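Local structure of nucleoporin nup120 (Schizosaccharomyces pombe, 4GQ2) at residues Q283-L288 / Y301-S306; W345-F350 / L364-K369; K846-L851 / R861-T866; H902-L907 / E918-A923. The protein serves as a structural constituent of the nuclear pore complex, whose nucleoporins both build the pore and can dock nuclear transport factors. One frame throughout, in Å; residues are numbered along the deposited sequence.

In the fold
Contacts 1 and 2 belong to the beta-propeller domain and touch, their centres about 9 Å apart: Phe285 and Tyr301 of contact 1 pack against Leu347 of contact 2. Contacts 3 and 4 lie in the HEAT-repeat region, centres about 13 Å apart, and touch where Phe863 of contact 3 packs on Leu903 and Leu907 of contact 4. The pairs stand on opposite sides of the chain's centre; even contacts 2 and 3 have nearest atoms about 44 Å apart. Both propeller contacts are partly buried and combine aromatic packing with backbone hydrogen bonds, one in contact 1, four in contact 2. The helical contacts are buried, their segments meeting through apolar side chains, small residues and an aromatic ring face.

Contact 1 of 4, residues Q283-L288 / Y301-S306; sequences QSFPYL and YYPDNS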
loop_
_atom_site.group_PDB
_atom_site.type_symbol
_atom_site.label_atom_id
_atom_site.label_comp_id
_atom_site.label_asym_id
_atom_site.label_seq_id
_atom_site.Cartn_x
_atom_site.Cartn_y
_atom_site.Cartn_z
ATOM N N GLN A 283 14.098 13.053 -39.350
ATOM C CA GLN A 283 13.436 12.855 -38.062
ATOM C C GLN A 283 12.049 13.490 -38.095
ATOM O O GLN A 283 11.883 14.602 -38.602
ATOM C CB GLN A 283 14.266 13.452 -36.919
ATOM C CG GLN A 283 15.779 13.316 -37.065
ATOM C CD GLN A 283 16.440 14.556 -37.646
ATOM O OE1 GLN A 283 15.908 15.200 -38.554
ATOM N NE2 GLN A 283 17.613 14.895 -37.123
ATOM N N SER A 284 11.056 12.780 -37.563
ATOM C CA SER A 284 9.671 13.247 -37.613
ATOM C C SER A 284 9.157 13.712 -36.252
ATOM O O SER A 284 9.064 12.926 -35.305
ATOM C CB SER A 284 8.753 12.171 -38.191
ATOM O OG SER A 284 7.475 12.712 -38.471
ATOM N N PHE A 285 8.828 14.999 -36.180
ATOM C CA PHE A 285 8.317 15.637 -34.966
ATOM C C PHE A 285 7.521 16.894 -35.333
ATOM O O PHE A 285 7.658 17.401 -36.447
ATOM C CB PHE A 285 9.466 15.995 -34.007
ATOM C CG PHE A 285 10.681 16.574 -34.689
ATOM C CD1 PHE A 285 10.657 17.862 -35.226
ATOM C CD2 PHE A 285 11.857 15.834 -34.781
ATOM C CE1 PHE A 285 11.775 18.391 -35.853
ATOM C CE2 PHE A 285 12.981 16.362 -35.402
ATOM C CZ PHE A 285 12.939 17.641 -35.940
ATOM N N PRO A 286 6.681 17.396 -34.405
ATOM C CA PRO A 286 5.978 18.648 -34.698
ATOM C C PRO A 286 6.928 19.846 -34.801
ATOM O O PRO A 286 7.948 19.900 -34.109
ATOM C CB PRO A 286 5.014 18.812 -33.509
ATOM C CG PRO A 286 5.550 17.933 -32.433
ATOM C CD PRO A 286 6.236 16.795 -33.133
ATOM N N TYR A 287 6.589 20.777 -35.687
ATOM C CA TYR A 287 7.372 21.987 -35.922
ATOM C C TYR A 287 6.610 23.209 -35.437
ATOM O O TYR A 287 7.203 24.251 -35.170
ATOM C CB TYR A 287 7.640 22.158 -37.413
ATOM C CG TYR A 287 8.827 21.403 -37.957
ATOM C CD1 TYR A 287 8.695 20.097 -38.412
ATOM C CD2 TYR A 287 10.079 22.013 -38.051
ATOM C CE1 TYR A 287 9.779 19.410 -38.931
ATOM C CE2 TYR A 287 11.174 21.333 -38.564
ATOM C CZ TYR A 287 11.016 20.032 -39.002
ATOM O OH TYR A 287 12.097 19.348 -39.505
ATOM N N LEU A 288 5.291 23.075 -35.338
ATOM C CA LEU A 288 4.428 24.189 -34.991
ATOM C C LEU A 288 3.564 23.896 -33.776
ATOM O O LEU A 288 3.096 22.769 -33.593
ATOM C CB LEU A 288 3.515 24.540 -36.171
ATOM C CG LEU A 288 4.117 25.111 -37.459
ATOM C CD1 LEU A 288 3.006 25.397 -38.462
ATOM C CD2 LEU A 288 4.931 26.371 -37.193
ATOM N N TYR A 301 9.870 25.746 -34.702
ATOM C CA TYR A 301 11.150 25.106 -34.414
ATOM C C TYR A 301 12.073 25.052 -35.624
ATOM O O TYR A 301 11.637 24.726 -36.732
ATOM C CB TYR A 301 10.921 23.683 -33.902
ATOM C CG TYR A 301 12.187 22.922 -33.576
ATOM C CD1 TYR A 301 13.068 23.385 -32.601
ATOM C CD2 TYR A 301 12.494 21.721 -34.225
ATOM C CE1 TYR A 301 14.224 22.687 -32.287
ATOM C CE2 TYR A 301 13.649 21.008 -33.908
ATOM C CZ TYR A 301 14.506 21.501 -32.940
ATOM O OH TYR A 301 15.648 20.819 -32.613
ATOM N N TYR A 302 13.348 25.359 -35.382
ATOM C CA TYR A 302 14.399 25.296 -36.394
ATOM C C TYR A 302 15.469 24.310 -35.946
ATOM O O TYR A 302 16.161 24.562 -34.955
ATOM C CB TYR A 302 15.072 26.658 -36.568
ATOM C CG TYR A 302 14.259 27.728 -37.260
ATOM C CD1 TYR A 302 13.346 28.506 -36.546
ATOM C CD2 TYR A 302 14.438 27.999 -38.621
ATOM C CE1 TYR A 302 12.613 29.504 -37.169
ATOM C CE2 TYR A 302 13.710 28.999 -39.253
ATOM C CZ TYR A 302 12.801 29.747 -38.520
ATOM O OH TYR A 302 12.070 30.742 -39.129
ATOM N N PRO A 303 15.610 23.184 -36.664
ATOM C CA PRO A 303 16.711 22.253 -36.397
ATOM C C PRO A 303 18.083 22.889 -36.639
ATOM O O PRO A 303 18.218 23.772 -37.491
ATOM C CB PRO A 303 16.466 21.122 -37.397
ATOM C CG PRO A 303 14.999 21.175 -37.670
ATOM C CD PRO A 303 14.633 22.631 -37.619
ATOM N N ASP A 304 19.077 22.442 -35.873
ATOM C CA ASP A 304 20.454 22.929 -35.964
ATOM C C ASP A 304 21.399 21.752 -36.006
ATOM O O ASP A 304 20.985 20.608 -36.199
ATOM C CB ASP A 304 20.829 23.725 -34.709
ATOM C CG ASP A 304 20.375 25.160 -34.754
ATOM O OD1 ASP A 304 19.665 25.551 -35.699
ATOM O OD2 ASP A 304 20.729 25.898 -33.811
ATOM N N ASN A 305 22.678 22.054 -35.799
ATOM C CA ASN A 305 23.673 21.048 -35.482
ATOM C C ASN A 305 23.616 20.706 -33.998
ATOM O O ASN A 305 23.960 19.592 -33.604
ATOM C CB ASN A 305 25.070 21.546 -35.853
ATOM C CG ASN A 305 25.220 21.803 -37.340
ATOM O OD1 ASN A 305 25.336 22.950 -37.774
ATOM N ND2 ASN A 305 25.205 20.734 -38.132
ATOM N N SER A 306 23.168 21.667 -33.186
ATOM C CA SER A 306 23.120 21.510 -31.729
ATOM C C SER A 306 21.770 21.892 -31.110
ATOM O O SER A 306 21.648 22.919 -30.436
ATOM C CB SER A 306 24.245 22.314 -31.070
ATOM O OG SER A 306 24.056 23.702 -31.274
#
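Tyr287 presents the CD2-CE2 edge of its ring to the second segment. Tyr301 O lies in the ring plane, 3.4 Å from Tyr287 CD2, and Pro303 CD sits 3.8 Å from Tyr287 CE2, with the proline crossing the tyrosine at about a right angle. Phe285 CE1 stands 3.6 Å above one face of the Tyr287 ring, near its rim. The Phe285 ring is put there by a crowded torsion, CG between the backbone N and the carbonyl carbon (chi1 42°), and the same CE1 meets Tyr301 CE2 at 3.8 Å, at the edge of that ring, the two planes turned by 75°. All this sits where the loop before strand 288-290 enters a four-stranded antiparallel propeller blade, next to strand 297-302. One backbone bond joins the segments: Tyr301 N donates to Tyr287 O at 3.1 Å, in the carbonyl plane but bent to 144° at the hydrogen. An alanine in place of Tyr287 lacks the ring, which would probably loosen the packing of Pro303 at its edge and of Phe285 over its face. Tyrosine also suits position 301, where CG is anti to the backbone N and the hydroxyl, carried past the Phe285 ring, hydrogen-bonds to His307 O.

Contact 2 of 4, residues W345-F350 / L364-K369; sequences WMLSDF and LIIAWK
Strands 346-354 and 361-370 run antiparallel, the segments at 143° with their axes 4.5 Å apart at closest, and they form a beta hairpin of the propeller. The ladder opens with two bonds between Met346 and Lys369, of which Met346 N to Lys369 O (2.8 Å) is almost straight at 177°. A classic beta bulge follows, since Ser348 and Asp349 both face Ala367: Ser348 N donates to Ala367 O, while Ala367 N reaches Asp349 O from above the carbonyl plane. The methyl of Ala367 lies on the face that packs on Ile523 of strand 520-525. On the opposite face Leu347, with CG anti to the backbone N, lays CD1 over the six-membered ring of Trp368, 4.2 Å from its centroid, a CH-pi contact. Ile366 CG2 lies over the rim of the same indole face, near NE1, and 3.4 Å from Leu347 CD1, so two branched aliphatics share that face. Trp345 CE3 packs on Trp368 CB at 3.8 Å. Lys369 leaves the Ala367 face, its amine in a salt bridge with Glu519. Phe350 CD2 meets Leu364 CD1 at 3.7 Å. At the bulge, Asp349 OD1 accepts Phe350 N at 2.7 Å, met from above the carboxylate plane.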
loop_
_atom_site.group_PDB
_atom_site.type_symbol
_atom_site.label_atom_id
_atom_site.label_comp_id
_atom_site.label_asym_id
_atom_site.label_seq_id
_atom_site.Cartn_x
_atom_site.Cartn_y
_atom_site.Cartn_z
ATOM N N TRP A 345 20.067 13.658 -29.165
ATOM C CA TRP A 345 18.784 14.041 -28.580
ATOM C C TRP A 345 17.888 14.610 -29.647
ATOM O O TRP A 345 18.317 15.449 -30.448
ATOM C CB TRP A 345 18.974 15.088 -27.492
ATOM C CG TRP A 345 19.451 14.573 -26.155
ATOM C CD1 TRP A 345 20.752 14.577 -25.660
ATOM C CD2 TRP A 345 18.636 13.996 -25.073
ATOM N NE1 TRP A 345 20.799 14.049 -24.397
ATOM C CE2 TRP A 345 19.569 13.679 -23.983
ATOM C CE3 TRP A 345 17.283 13.712 -24.905
ATOM C CZ2 TRP A 345 19.141 13.104 -22.790
ATOM C CZ3 TRP A 345 16.864 13.134 -23.696
ATOM C CH2 TRP A 345 17.772 12.833 -22.669
ATOM N N MET A 346 16.632 14.166 -29.663
ATOM C CA MET A 346 15.648 14.646 -30.633
ATOM C C MET A 346 14.482 15.348 -29.956
ATOM O O MET A 346 14.050 14.962 -28.869
ATOM C CB MET A 346 15.105 13.497 -31.486
ATOM C CG MET A 346 16.085 12.935 -32.499
ATOM S SD MET A 346 15.274 11.847 -33.687
ATOM C CE MET A 346 16.688 10.983 -34.370
ATOM N N LEU A 347 13.972 16.379 -30.615
ATOM C CA LEU A 347 12.749 17.025 -30.184
ATOM C C LEU A 347 11.604 16.035 -30.319
ATOM O O LEU A 347 11.413 15.438 -31.380
ATOM C CB LEU A 347 12.465 18.273 -31.029
ATOM C CG LEU A 347 11.228 19.075 -30.635
ATOM C CD1 LEU A 347 11.373 19.556 -29.203
ATOM C CD2 LEU A 347 11.007 20.255 -31.567
ATOM N N SER A 348 10.857 15.854 -29.236
ATOM C CA SER A 348 9.660 15.026 -29.270
ATOM C C SER A 348 8.415 15.885 -29.475
ATOM O O SER A 348 7.558 15.554 -30.292
ATOM C CB SER A 348 9.536 14.202 -27.986
ATOM O OG SER A 348 8.217 13.700 -27.829
ATOM N N ASP A 349 8.324 16.988 -28.733
ATOM C CA ASP A 349 7.129 17.815 -28.739
ATOM C C ASP A 349 7.402 19.085 -27.946
ATOM O O ASP A 349 8.413 19.177 -27.244
ATOM C CB ASP A 349 5.958 17.043 -28.113
ATOM C CG ASP A 349 4.600 17.587 -28.519
ATOM O OD1 ASP A 349 4.528 18.613 -29.232
ATOM O OD2 ASP A 349 3.587 16.979 -28.118
ATOM N N PHE A 350 6.502 20.063 -28.057
ATOM C CA PHE A 350 6.603 21.290 -27.267
ATOM C C PHE A 350 5.261 22.018 -27.202
ATOM O O PHE A 350 4.392 21.806 -28.049
ATOM C CB PHE A 350 7.744 22.203 -27.775
ATOM C CG PHE A 350 7.547 22.728 -29.175
ATOM C CD1 PHE A 350 7.789 21.922 -30.278
ATOM C CD2 PHE A 350 7.141 24.041 -29.385
ATOM C CE1 PHE A 350 7.611 22.407 -31.566
ATOM C CE2 PHE A 350 6.961 24.534 -30.671
ATOM C CZ PHE A 350 7.199 23.715 -31.763
ATOM N N LEU A 364 7.342 28.373 -22.774
ATOM C CA LEU A 364 7.558 27.298 -23.738
ATOM C C LEU A 364 8.074 26.030 -23.059
ATOM O O LEU A 364 9.189 26.003 -22.530
ATOM C CB LEU A 364 8.520 27.737 -24.851
ATOM C CG LEU A 364 8.676 26.770 -26.036
ATOM C CD1 LEU A 364 7.510 26.897 -27.006
ATOM C CD2 LEU A 364 9.994 26.997 -26.767
ATOM N N ILE A 365 7.244 24.990 -23.073
ATOM C CA ILE A 365 7.613 23.683 -22.522
ATOM C C ILE A 365 8.073 22.784 -23.666
ATOM O O ILE A 365 7.398 22.675 -24.692
ATOM C CB ILE A 365 6.439 23.025 -21.753
ATOM C CG1 ILE A 365 5.878 23.989 -20.702
ATOM C CG2 ILE A 365 6.889 21.732 -21.079
ATOM C CD1 ILE A 365 4.419 23.761 -20.368
ATOM N N ILE A 366 9.225 22.152 -23.484
ATOM C CA ILE A 366 9.847 21.341 -24.522
ATOM C C ILE A 366 10.186 19.959 -23.980
ATOM O O ILE A 366 10.742 19.846 -22.888
ATOM C CB ILE A 366 11.158 21.987 -25.023
ATOM C CG1 ILE A 366 11.000 23.504 -25.203
ATOM C CG2 ILE A 366 11.624 21.321 -26.308
ATOM C CD1 ILE A 366 12.308 24.246 -25.396
ATOM N N ALA A 367 9.867 18.922 -24.757
ATOM C CA ALA A 367 10.215 17.533 -24.424
ATOM C C ALA A 367 11.278 16.976 -25.368
ATOM O O ALA A 367 11.126 17.023 -26.595
ATOM C CB ALA A 367 8.975 16.644 -24.451
ATOM N N TRP A 368 12.340 16.434 -24.780
ATOM C CA TRP A 368 13.452 15.863 -25.529
ATOM C C TRP A 368 13.518 14.381 -25.362
ATOM O O TRP A 368 13.243 13.853 -24.285
ATOM C CB TRP A 368 14.768 16.506 -25.103
ATOM C CG TRP A 368 14.790 17.979 -25.410
ATOM C CD1 TRP A 368 14.503 19.030 -24.546
ATOM C CD2 TRP A 368 15.069 18.614 -26.705
ATOM N NE1 TRP A 368 14.602 20.236 -25.194
ATOM C CE2 TRP A 368 14.938 20.060 -26.489
ATOM C CE3 TRP A 368 15.418 18.147 -27.973
ATOM C CZ2 TRP A 368 15.145 20.980 -27.511
ATOM C CZ3 TRP A 368 15.622 19.083 -28.997
ATOM C CH2 TRP A 368 15.490 20.466 -28.769
ATOM N N LYS A 369 13.913 13.705 -26.432
ATOM C CA LYS A 369 13.869 12.253 -26.517
ATOM C C LYS A 369 15.232 11.706 -26.915
ATOM O O LYS A 369 15.928 12.295 -27.744
ATOM C CB LYS A 369 12.812 11.854 -27.554
ATOM C CG LYS A 369 12.675 10.371 -27.855
ATOM C CD LYS A 369 11.599 10.152 -28.911
ATOM C CE LYS A 369 11.120 8.708 -28.930
ATOM N NZ LYS A 369 9.683 8.601 -29.336
#

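Contact 3 of 4, residues K846-L851 / R861-T866; sequences KALIYL and RCFKTT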
loop_
_atom_site.group_PDB
_atom_site.type_symbol
_atom_site.label_atom_id
_atom_site.label_comp_id
_atom_site.label_asym_id
_atom_site.label_seq_id
_atom_site.Cartn_x
_atom_site.Cartn_y
_atom_site.Cartn_z
ATOM N N LYS A 846 -10.540 1.661 18.876
ATOM C CA LYS A 846 -9.838 0.370 18.955
ATOM C C LYS A 846 -10.840 -0.740 19.278
ATOM O O LYS A 846 -10.830 -1.797 18.657
ATOM C CB LYS A 846 -8.743 0.392 20.021
ATOM C CG LYS A 846 -7.565 1.298 19.705
ATOM C CD LYS A 846 -6.430 1.138 20.709
ATOM C CE LYS A 846 -5.779 -0.233 20.614
ATOM N NZ LYS A 846 -4.477 -0.281 21.336
ATOM N N ALA A 847 -11.728 -0.470 20.231
ATOM C CA ALA A 847 -12.740 -1.430 20.643
ATOM C C ALA A 847 -13.713 -1.794 19.517
ATOM O O ALA A 847 -14.000 -2.971 19.288
ATOM C CB ALA A 847 -13.486 -0.909 21.861
ATOM N N LEU A 848 -14.215 -0.785 18.811
ATOM C CA LEU A 848 -15.095 -1.027 17.673
ATOM C C LEU A 848 -14.424 -1.845 16.571
ATOM O O LEU A 848 -15.057 -2.706 15.970
ATOM C CB LEU A 848 -15.590 0.285 17.084
ATOM C CG LEU A 848 -16.450 1.225 17.923
ATOM C CD1 LEU A 848 -16.677 2.461 17.085
ATOM C CD2 LEU A 848 -17.776 0.588 18.318
ATOM N N ILE A 849 -13.151 -1.557 16.298
ATOM C CA ILE A 849 -12.399 -2.265 15.266
ATOM C C ILE A 849 -12.251 -3.739 15.672
ATOM O O ILE A 849 -12.568 -4.639 14.891
ATOM C CB ILE A 849 -11.008 -1.627 15.022
ATOM C CG1 ILE A 849 -11.150 -0.230 14.410
ATOM C CG2 ILE A 849 -10.153 -2.515 14.118
ATOM C CD1 ILE A 849 -9.950 0.668 14.666
ATOM N N TYR A 850 -11.799 -3.983 16.899
ATOM C CA TYR A 850 -11.700 -5.356 17.394
ATOM C C TYR A 850 -13.055 -6.037 17.335
ATOM O O TYR A 850 -13.137 -7.209 16.976
ATOM C CB TYR A 850 -11.196 -5.413 18.829
ATOM C CG TYR A 850 -9.728 -5.125 19.019
ATOM C CD1 TYR A 850 -8.751 -5.780 18.259
ATOM C CD2 TYR A 850 -9.315 -4.240 20.003
ATOM C CE1 TYR A 850 -7.401 -5.524 18.462
ATOM C CE2 TYR A 850 -7.985 -3.979 20.215
ATOM C CZ TYR A 850 -7.033 -4.612 19.447
ATOM O OH TYR A 850 -5.718 -4.308 19.689
ATOM N N LEU A 851 -14.112 -5.301 17.688
ATOM C CA LEU A 851 -15.454 -5.871 17.697
ATOM C C LEU A 851 -15.784 -6.376 16.304
ATOM O O LEU A 851 -16.213 -7.521 16.136
ATOM C CB LEU A 851 -16.494 -4.849 18.148
ATOM C CG LEU A 851 -17.450 -5.219 19.286
ATOM C CD1 LEU A 851 -18.718 -4.386 19.194
ATOM C CD2 LEU A 851 -17.780 -6.702 19.323
ATOM N N ARG A 861 -12.015 -5.454 26.614
ATOM C CA ARG A 861 -10.905 -4.924 27.406
ATOM C C ARG A 861 -10.697 -3.428 27.136
ATOM O O ARG A 861 -10.490 -2.644 28.069
ATOM C CB ARG A 861 -9.627 -5.722 27.126
ATOM C CG ARG A 861 -8.362 -5.151 27.751
ATOM C CD ARG A 861 -8.426 -5.199 29.269
ATOM N NE ARG A 861 -7.161 -4.789 29.876
ATOM C CZ ARG A 861 -7.032 -4.375 31.134
ATOM N NH1 ARG A 861 -8.093 -4.307 31.932
ATOM N NH2 ARG A 861 -5.835 -4.028 31.599
ATOM N N CYS A 862 -10.765 -3.045 25.861
ATOM C CA CYS A 862 -10.628 -1.642 25.444
ATOM C C CYS A 862 -11.825 -0.808 25.914
ATOM O O CYS A 862 -11.656 0.311 26.399
ATOM C CB CYS A 862 -10.463 -1.544 23.918
ATOM S SG CYS A 862 -8.865 -2.126 23.289
ATOM N N PHE A 863 -13.028 -1.371 25.794
ATOM C CA PHE A 863 -14.248 -0.734 26.293
ATOM C C PHE A 863 -14.175 -0.365 27.782
ATOM O O PHE A 863 -14.717 0.655 28.193
ATOM C CB PHE A 863 -15.465 -1.641 26.070
ATOM C CG PHE A 863 -16.018 -1.612 24.668
ATOM C CD1 PHE A 863 -16.109 -0.420 23.952
ATOM C CD2 PHE A 863 -16.484 -2.781 24.074
ATOM C CE1 PHE A 863 -16.629 -0.400 22.662
ATOM C CE2 PHE A 863 -17.007 -2.771 22.788
ATOM C CZ PHE A 863 -17.079 -1.577 22.079
ATOM N N LYS A 864 -13.518 -1.199 28.582
ATOM C CA LYS A 864 -13.449 -0.991 30.034
ATOM C C LYS A 864 -12.251 -0.163 30.495
ATOM O O LYS A 864 -12.162 0.183 31.672
ATOM C CB LYS A 864 -13.424 -2.326 30.772
ATOM C CG LYS A 864 -14.662 -3.188 30.599
ATOM C CD LYS A 864 -14.573 -4.427 31.487
ATOM C CE LYS A 864 -15.802 -5.309 31.333
ATOM N NZ LYS A 864 -15.722 -6.501 32.226
ATOM N N THR A 865 -11.330 0.148 29.590
ATOM C CA THR A 865 -10.186 0.987 29.948
ATOM C C THR A 865 -10.362 2.399 29.399
ATOM O O THR A 865 -9.428 3.196 29.404
ATOM C CB THR A 865 -8.846 0.391 29.470
ATOM O OG1 THR A 865 -8.883 0.224 28.051
ATOM C CG2 THR A 865 -8.585 -0.970 30.126
ATOM N N THR A 866 -11.565 2.697 28.916
ATOM C CA THR A 866 -11.894 4.033 28.420
ATOM C C THR A 866 -13.330 4.411 28.759
ATOM O O THR A 866 -14.102 3.586 29.247
ATOM C CB THR A 866 -11.681 4.167 26.895
ATOM O OG1 THR A 866 -11.803 5.544 26.518
ATOM C CG2 THR A 866 -12.711 3.360 26.111
#
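This is buried packing between two consecutive helices, 840-852 and 856-864, in the HEAT-repeat region. Its centre is a methyl group on a ring: Ala847 CB lies over one face of Phe863, 3.5 Å from the ring centroid and 21° off the normal, a CH-pi contact. The fit is tight, with Ala847 CB 3.3 Å from Phe863 CE1, and alanine suits it because only a methyl has to fit beneath the ring while the backbones come close, Ala847 CA to Cys862 CA 5.2 Å. Leu848 CD2 and Leu851 CG lie at the edge of the ring, and from helix 895-909 Leu903 and Leu907 touch it too. Beside it, Cys862 turns its sulfur to the edge of Tyr850: SG lies in the ring plane, 3.7 Å from CE2, a sulfur-aromatic contact, and Cys862 CB is 3.7 Å from Ala847 CB. An alanine at Phe863 removes the ring, which would probably loosen the packing on Ala847 and part of the link to helix 895-909. Tyr850 also packs on an acidic side chain of another protein chain. Between the two segments the chemistry is dispersion, CH-pi and sulfur-aromatic contact, so the join depends on complementary shape rather than on directed polar bonds.

Contact 4 of 4, residues H902-L907 / E918-A923; sequences HLSKKL and EFSLLA
Leu903 puts CD1 over one face of the Phe919 ring, 4.0 Å from its centroid and 20° off the normal, a CH-pi contact at the heart of an antiparallel helix pair. Helices 895-909 and 913-925, neighbours along the chain in the HEAT-repeat region, have segment axes 8.0 Å apart at closest. Leu907 CD2 meets Phe919 CD2 at 3.7 Å. Both leucines carry CG anti to the carbonyl carbon, as does Phe919, so that Leu903 meets the ring face and Leu907 comes at it obliquely. Phe863 touches all three and extends the apolar cluster into helix 856-864. Small Ser904 suits the close approach of the backbones, its CA 5.1 Å from Phe919 CA. The buried hydroxyls of Ser904 and Ser920 find partners elsewhere: Ser904 OG lies within hydrogen-bonding reach of Ala916 O and Glu941 OE2, which would have to share its one proton unless Glu941 carries one, and Ser920 OG hydrogen-bonds with Thr942 OG1, tying the pair to helix 932-949. Across the interface Ser904 OG rests 3.4 Å from Ser920 CB.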
loop_
_atom_site.group_PDB
_atom_site.type_symbol
_atom_site.label_atom_id
_atom_site.label_comp_id
_atom_site.label_asym_id
_atom_site.label_seq_id
_atom_site.Cartn_x
_atom_site.Cartn_y
_atom_site.Cartn_z
ATOM N N HIS A 902 -24.915 2.174 26.219
ATOM C CA HIS A 902 -24.503 2.119 24.826
ATOM C C HIS A 902 -23.712 0.875 24.524
ATOM O O HIS A 902 -23.972 0.189 23.540
ATOM C CB HIS A 902 -23.695 3.343 24.454
ATOM C CG HIS A 902 -23.066 3.247 23.094
ATOM N ND1 HIS A 902 -21.735 3.224 22.915
ATOM C CD2 HIS A 902 -23.635 3.135 21.831
ATOM C CE1 HIS A 902 -21.466 3.121 21.605
ATOM N NE2 HIS A 902 -22.628 3.063 20.942
ATOM N N LEU A 903 -22.741 0.574 25.376
ATOM C CA LEU A 903 -21.941 -0.632 25.229
ATOM C C LEU A 903 -22.791 -1.888 25.243
ATOM O O LEU A 903 -22.627 -2.761 24.391
ATOM C CB LEU A 903 -20.869 -0.705 26.312
ATOM C CG LEU A 903 -19.772 0.344 26.148
ATOM C CD1 LEU A 903 -18.559 -0.050 26.974
ATOM C CD2 LEU A 903 -19.403 0.500 24.685
ATOM N N SER A 904 -23.717 -1.961 26.196
ATOM C CA SER A 904 -24.642 -3.085 26.288
ATOM C C SER A 904 -25.347 -3.354 24.960
ATOM O O SER A 904 -25.320 -4.481 24.459
ATOM C CB SER A 904 -25.674 -2.840 27.385
ATOM O OG SER A 904 -26.520 -3.963 27.512
ATOM N N LYS A 905 -25.950 -2.313 24.387
ATOM C CA LYS A 905 -26.680 -2.429 23.120
ATOM C C LYS A 905 -25.736 -2.791 21.972
ATOM O O LYS A 905 -26.148 -3.445 21.011
ATOM C CB LYS A 905 -27.427 -1.123 22.783
ATOM C CG LYS A 905 -28.524 -0.724 23.764
ATOM C CD LYS A 905 -28.880 0.754 23.645
ATOM C CE LYS A 905 -30.160 0.989 22.853
ATOM N NZ LYS A 905 -31.372 0.816 23.705
ATOM N N LYS A 906 -24.477 -2.360 22.078
ATOM C CA LYS A 906 -23.497 -2.598 21.023
ATOM C C LYS A 906 -22.992 -4.037 21.049
ATOM O O LYS A 906 -22.906 -4.686 20.012
ATOM C CB LYS A 906 -22.327 -1.610 21.109
ATOM C CG LYS A 906 -21.518 -1.495 19.827
ATOM C CD LYS A 906 -22.243 -0.622 18.817
ATOM C CE LYS A 906 -21.753 -0.865 17.405
ATOM N NZ LYS A 906 -22.812 -0.484 16.431
ATOM N N LEU A 907 -22.664 -4.538 22.235
ATOM C CA LEU A 907 -22.278 -5.934 22.364
ATOM C C LEU A 907 -23.437 -6.838 21.950
ATOM O O LEU A 907 -23.219 -7.922 21.404
ATOM C CB LEU A 907 -21.824 -6.251 23.790
ATOM C CG LEU A 907 -20.375 -5.985 24.234
ATOM C CD1 LEU A 907 -19.349 -6.559 23.264
ATOM C CD2 LEU A 907 -20.115 -4.506 24.469
ATOM N N GLU A 918 -23.489 -7.932 31.322
ATOM C CA GLU A 918 -22.624 -7.352 32.350
ATOM C C GLU A 918 -22.569 -5.827 32.263
ATOM O O GLU A 918 -22.602 -5.146 33.289
ATOM C CB GLU A 918 -21.227 -7.978 32.309
ATOM C CG GLU A 918 -21.221 -9.444 32.747
ATOM C CD GLU A 918 -19.830 -10.049 32.883
ATOM O OE1 GLU A 918 -18.838 -9.385 32.513
ATOM O OE2 GLU A 918 -19.730 -11.203 33.364
ATOM N N PHE A 919 -22.517 -5.295 31.041
ATOM C CA PHE A 919 -22.495 -3.842 30.845
ATOM C C PHE A 919 -23.826 -3.201 31.219
ATOM O O PHE A 919 -23.862 -2.053 31.666
ATOM C CB PHE A 919 -22.113 -3.467 29.403
ATOM C CG PHE A 919 -20.631 -3.468 29.149
ATOM C CD1 PHE A 919 -19.781 -2.678 29.913
ATOM C CD2 PHE A 919 -20.086 -4.254 28.142
ATOM C CE1 PHE A 919 -18.414 -2.678 29.685
ATOM C CE2 PHE A 919 -18.720 -4.258 27.905
ATOM C CZ PHE A 919 -17.883 -3.470 28.677
ATOM N N SER A 920 -24.913 -3.948 31.024
ATOM C CA SER A 920 -26.247 -3.488 31.398
ATOM C C SER A 920 -26.361 -3.386 32.920
ATOM O O SER A 920 -26.895 -2.398 33.443
ATOM C CB SER A 920 -27.321 -4.418 30.835
ATOM O OG SER A 920 -28.599 -3.821 30.931
ATOM N N LEU A 921 -25.821 -4.392 33.612
ATOM C CA LEU A 921 -25.765 -4.415 35.078
ATOM C C LEU A 921 -24.861 -3.305 35.584
ATOM O O LEU A 921 -25.125 -2.698 36.626
ATOM C CB LEU A 921 -25.268 -5.776 35.602
ATOM C CG LEU A 921 -26.159 -7.012 35.402
ATOM C CD1 LEU A 921 -25.374 -8.295 35.640
ATOM C CD2 LEU A 921 -27.403 -6.979 36.286
ATOM N N LEU A 922 -23.793 -3.048 34.835
ATOM C CA LEU A 922 -22.886 -1.964 35.159
ATOM C C LEU A 922 -23.567 -0.612 34.986
ATOM O O LEU A 922 -23.394 0.269 35.827
ATOM C CB LEU A 922 -21.588 -2.061 34.345
ATOM C CG LEU A 922 -20.430 -2.774 35.064
ATOM C CD1 LEU A 922 -19.337 -3.203 34.092
ATOM C CD2 LEU A 922 -19.853 -1.901 36.175
ATOM N N ALA A 923 -24.357 -0.461 33.922
ATOM C CA ALA A 923 -25.119 0.779 33.694
ATOM C C ALA A 923 -26.043 1.069 34.869
ATOM O O ALA A 923 -26.147 2.212 35.321
ATOM C CB ALA A 923 -25.913 0.704 32.398
#